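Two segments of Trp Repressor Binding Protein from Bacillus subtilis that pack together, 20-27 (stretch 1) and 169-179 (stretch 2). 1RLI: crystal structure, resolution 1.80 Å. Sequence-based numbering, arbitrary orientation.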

# COMPACT_ATOMS: atom_id res chain seq x y z
N ASP D 20 -7.71 -6.13 23.54
CA ASP D 20 -8.94 -6.16 24.34
C ASP D 20 -9.29 -4.77 24.83
O ASP D 20 -10.44 -4.33 24.74
CB ASP D 20 -8.77 -7.06 25.56
CG ASP D 20 -8.60 -8.52 25.20
OD1 ASP D 20 -9.19 -9.37 25.91
OD2 ASP D 20 -7.88 -8.82 24.22
N VAL D 21 -8.29 -4.09 25.35
CA VAL D 21 -8.46 -2.74 25.88
C VAL D 21 -8.99 -1.77 24.83
O VAL D 21 -9.97 -1.07 25.07
CB VAL D 21 -7.12 -2.20 26.44
CG1 VAL D 21 -7.25 -0.73 26.82
CG2 VAL D 21 -6.70 -3.03 27.66
N LEU D 22 -8.35 -1.72 23.65
CA LEU D 22 -8.81 -0.81 22.61
C LEU D 22 -10.21 -1.13 22.14
O LEU D 22 -10.99 -0.23 21.84
CB LEU D 22 -7.86 -0.82 21.41
CG LEU D 22 -6.64 0.08 21.48
CD1 LEU D 22 -5.85 0.02 20.17
CD2 LEU D 22 -7.10 1.51 21.75
N ALA D 23 -10.53 -2.42 22.06
CA ALA D 23 -11.85 -2.83 21.60
C ALA D 23 -12.92 -2.36 22.57
O ALA D 23 -13.99 -1.90 22.15
CB ALA D 23 -11.92 -4.34 21.45
N GLU D 24 -12.64 -2.46 23.87
CA GLU D 24 -13.61 -2.03 24.87
C GLU D 24 -13.92 -0.54 24.76
O GLU D 24 -15.06 -0.12 24.99
CB GLU D 24 -13.11 -2.36 26.27
CG GLU D 24 -14.13 -2.08 27.37
CD GLU D 24 -15.44 -2.82 27.16
OE1 GLU D 24 -15.40 -4.04 26.86
OE2 GLU D 24 -16.52 -2.19 27.30
N LYS D 25 -12.92 0.26 24.40
CA LYS D 25 -13.11 1.70 24.23
C LYS D 25 -14.06 1.96 23.06
O LYS D 25 -14.90 2.86 23.11
CB LYS D 25 -11.77 2.39 23.94
CG LYS D 25 -10.69 2.17 25.00
CD LYS D 25 -10.95 2.97 26.27
CE LYS D 25 -10.74 4.45 26.03
NZ LYS D 25 -10.79 5.25 27.29
N ALA D 26 -13.92 1.14 22.01
CA ALA D 26 -14.77 1.30 20.84
C ALA D 26 -16.22 0.88 21.06
O ALA D 26 -17.13 1.55 20.57
CB ALA D 26 -14.16 0.52 19.65
N VAL D 27 -16.44 -0.21 21.79
CA VAL D 27 -17.80 -0.71 22.02
C VAL D 27 -18.33 -0.51 23.44
O VAL D 27 -19.30 -1.17 23.83
CB VAL D 27 -17.90 -2.23 21.72
CG1 VAL D 27 -17.51 -2.51 20.28
CG2 VAL D 27 -17.02 -3.01 22.67
N GLN D 169 -3.48 8.88 21.62
CA GLN D 169 -4.01 9.09 20.28
C GLN D 169 -4.87 7.87 19.89
O GLN D 169 -5.95 8.01 19.33
CB GLN D 169 -2.88 9.25 19.26
CG GLN D 169 -2.14 10.57 19.34
CD GLN D 169 -0.94 10.62 18.40
OE1 GLN D 169 -1.06 10.40 17.19
NE2 GLN D 169 0.23 10.90 18.97
N ALA D 170 -4.37 6.68 20.20
CA ALA D 170 -5.10 5.45 19.86
C ALA D 170 -6.32 5.26 20.75
O ALA D 170 -7.37 4.82 20.28
CB ALA D 170 -4.17 4.23 19.98
N LEU D 171 -6.20 5.58 22.03
CA LEU D 171 -7.33 5.42 22.93
C LEU D 171 -8.51 6.30 22.52
O LEU D 171 -9.65 5.85 22.55
CB LEU D 171 -6.93 5.73 24.37
CG LEU D 171 -5.98 4.75 25.06
CD1 LEU D 171 -5.59 5.31 26.43
CD2 LEU D 171 -6.66 3.40 25.23
N SER D 172 -8.24 7.55 22.14
CA SER D 172 -9.33 8.44 21.74
C SER D 172 -9.84 8.10 20.36
O SER D 172 -11.02 8.30 20.06
CB SER D 172 -8.88 9.91 21.79
OG SER D 172 -7.74 10.11 21.00
N ALA D 173 -8.96 7.58 19.52
CA ALA D 173 -9.36 7.18 18.17
C ALA D 173 -10.32 5.99 18.28
O ALA D 173 -11.30 5.88 17.54
CB ALA D 173 -8.13 6.77 17.37
N ALA D 174 -10.03 5.08 19.21
CA ALA D 174 -10.89 3.91 19.40
C ALA D 174 -12.25 4.33 19.97
O ALA D 174 -13.29 3.82 19.57
CB ALA D 174 -10.19 2.89 20.32
N SER D 175 -12.24 5.28 20.90
CA SER D 175 -13.49 5.76 21.49
C SER D 175 -14.37 6.40 20.44
O SER D 175 -15.59 6.39 20.54
CB SER D 175 -13.22 6.79 22.58
OG SER D 175 -12.62 6.17 23.70
N ARG D 176 -13.74 6.98 19.41
CA ARG D 176 -14.50 7.63 18.36
C ARG D 176 -14.58 6.77 17.11
O ARG D 176 -14.91 7.27 16.04
CB ARG D 176 -13.86 8.99 18.04
CG ARG D 176 -13.78 9.89 19.27
CD ARG D 176 -13.00 11.17 19.00
NE ARG D 176 -13.13 12.12 20.10
CZ ARG D 176 -12.63 11.94 21.32
NH1 ARG D 176 -11.95 10.84 21.62
NH2 ARG D 176 -12.83 12.86 22.25
N LEU D 177 -14.29 5.48 17.25
CA LEU D 177 -14.28 4.59 16.10
C LEU D 177 -15.60 4.47 15.33
O LEU D 177 -15.63 4.64 14.12
CB LEU D 177 -13.85 3.19 16.51
CG LEU D 177 -13.61 2.24 15.33
CD1 LEU D 177 -12.53 2.79 14.40
CD2 LEU D 177 -13.20 0.88 15.88
N LEU D 178 -16.67 4.15 16.04
CA LEU D 178 -17.95 3.96 15.37
C LEU D 178 -18.51 5.26 14.80
O LEU D 178 -18.75 6.21 15.53
CB LEU D 178 -18.95 3.32 16.33
CG LEU D 178 -18.66 1.86 16.71
CD1 LEU D 178 -18.42 1.05 15.46
CD2 LEU D 178 -17.44 1.79 17.60
N LYS D 179 -18.71 5.28 13.48
CA LYS D 179 -19.25 6.45 12.80
C LYS D 179 -20.61 6.81 13.38
O LYS D 179 -21.31 5.96 13.93
CB LYS D 179 -19.40 6.21 11.29
CG LYS D 179 -18.09 6.25 10.51
CD LYS D 179 -18.34 6.38 9.01
CE LYS D 179 -17.03 6.44 8.24
NZ LYS D 179 -17.23 6.62 6.76

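The contact between the two stretches is centred on alanine and leucine side chains. A174 points its CB toward stretch 1, where it lies 3.7 Å from L22 CD2, 4.0 Å from K25 CB and 3.6 Å from the backbone O of L22. The CA-to-CB bond of L22 points sideways to stretch 2, but the end of the side chain comes nearer: L22 CD2 also packs 4.0 Å from L171 CD2, 4.4 Å from A170 CB and 3.6 Å from A170 O, so one methyl meets A170, L171 and, a turn later, A174. V21 adds a looser contact, V21 CG1 to L171 CD2 at 4.5 Å.

Both stretches are helical where they meet, stretch 2 as far as S175, and the helix axes approach to 7.7 Å with N-to-C directions 40° apart. The nearest CA pair is A26 and S175, 4.7 Å apart. At this close approach A26 CA makes a CA-H...O contact with A174 O at 3.2 Å (134° at the hydrogen). The same carbonyl accepts a hydrogen bond from L177 N (3.0 Å to A174 O) as the chain leaves the helix; R176 is the first residue outside helical phi/psi. Beyond this turn, L177 and L178 both point toward stretch 1 and extend the apolar surface: A26 CB lies 3.9 Å from L177 CD2 and 4.1 Å from L178 CD2, while L178 CD2 reaches 3.0 Å from A26 O, a tight approach.

At the polar edge, K25 lays its aliphatic chain over stretch 2, with K25 CG 4.2 Å from L171 CD2 and K25 CE 3.5 Å from S175 OG. S175 directs its hydroxyl back into its own helix, S175 OG donating to L171 O at 3.2 Å. No hydrogen bond joins the stretches; together they bury 434 Å² of each other's surface, both sides summed.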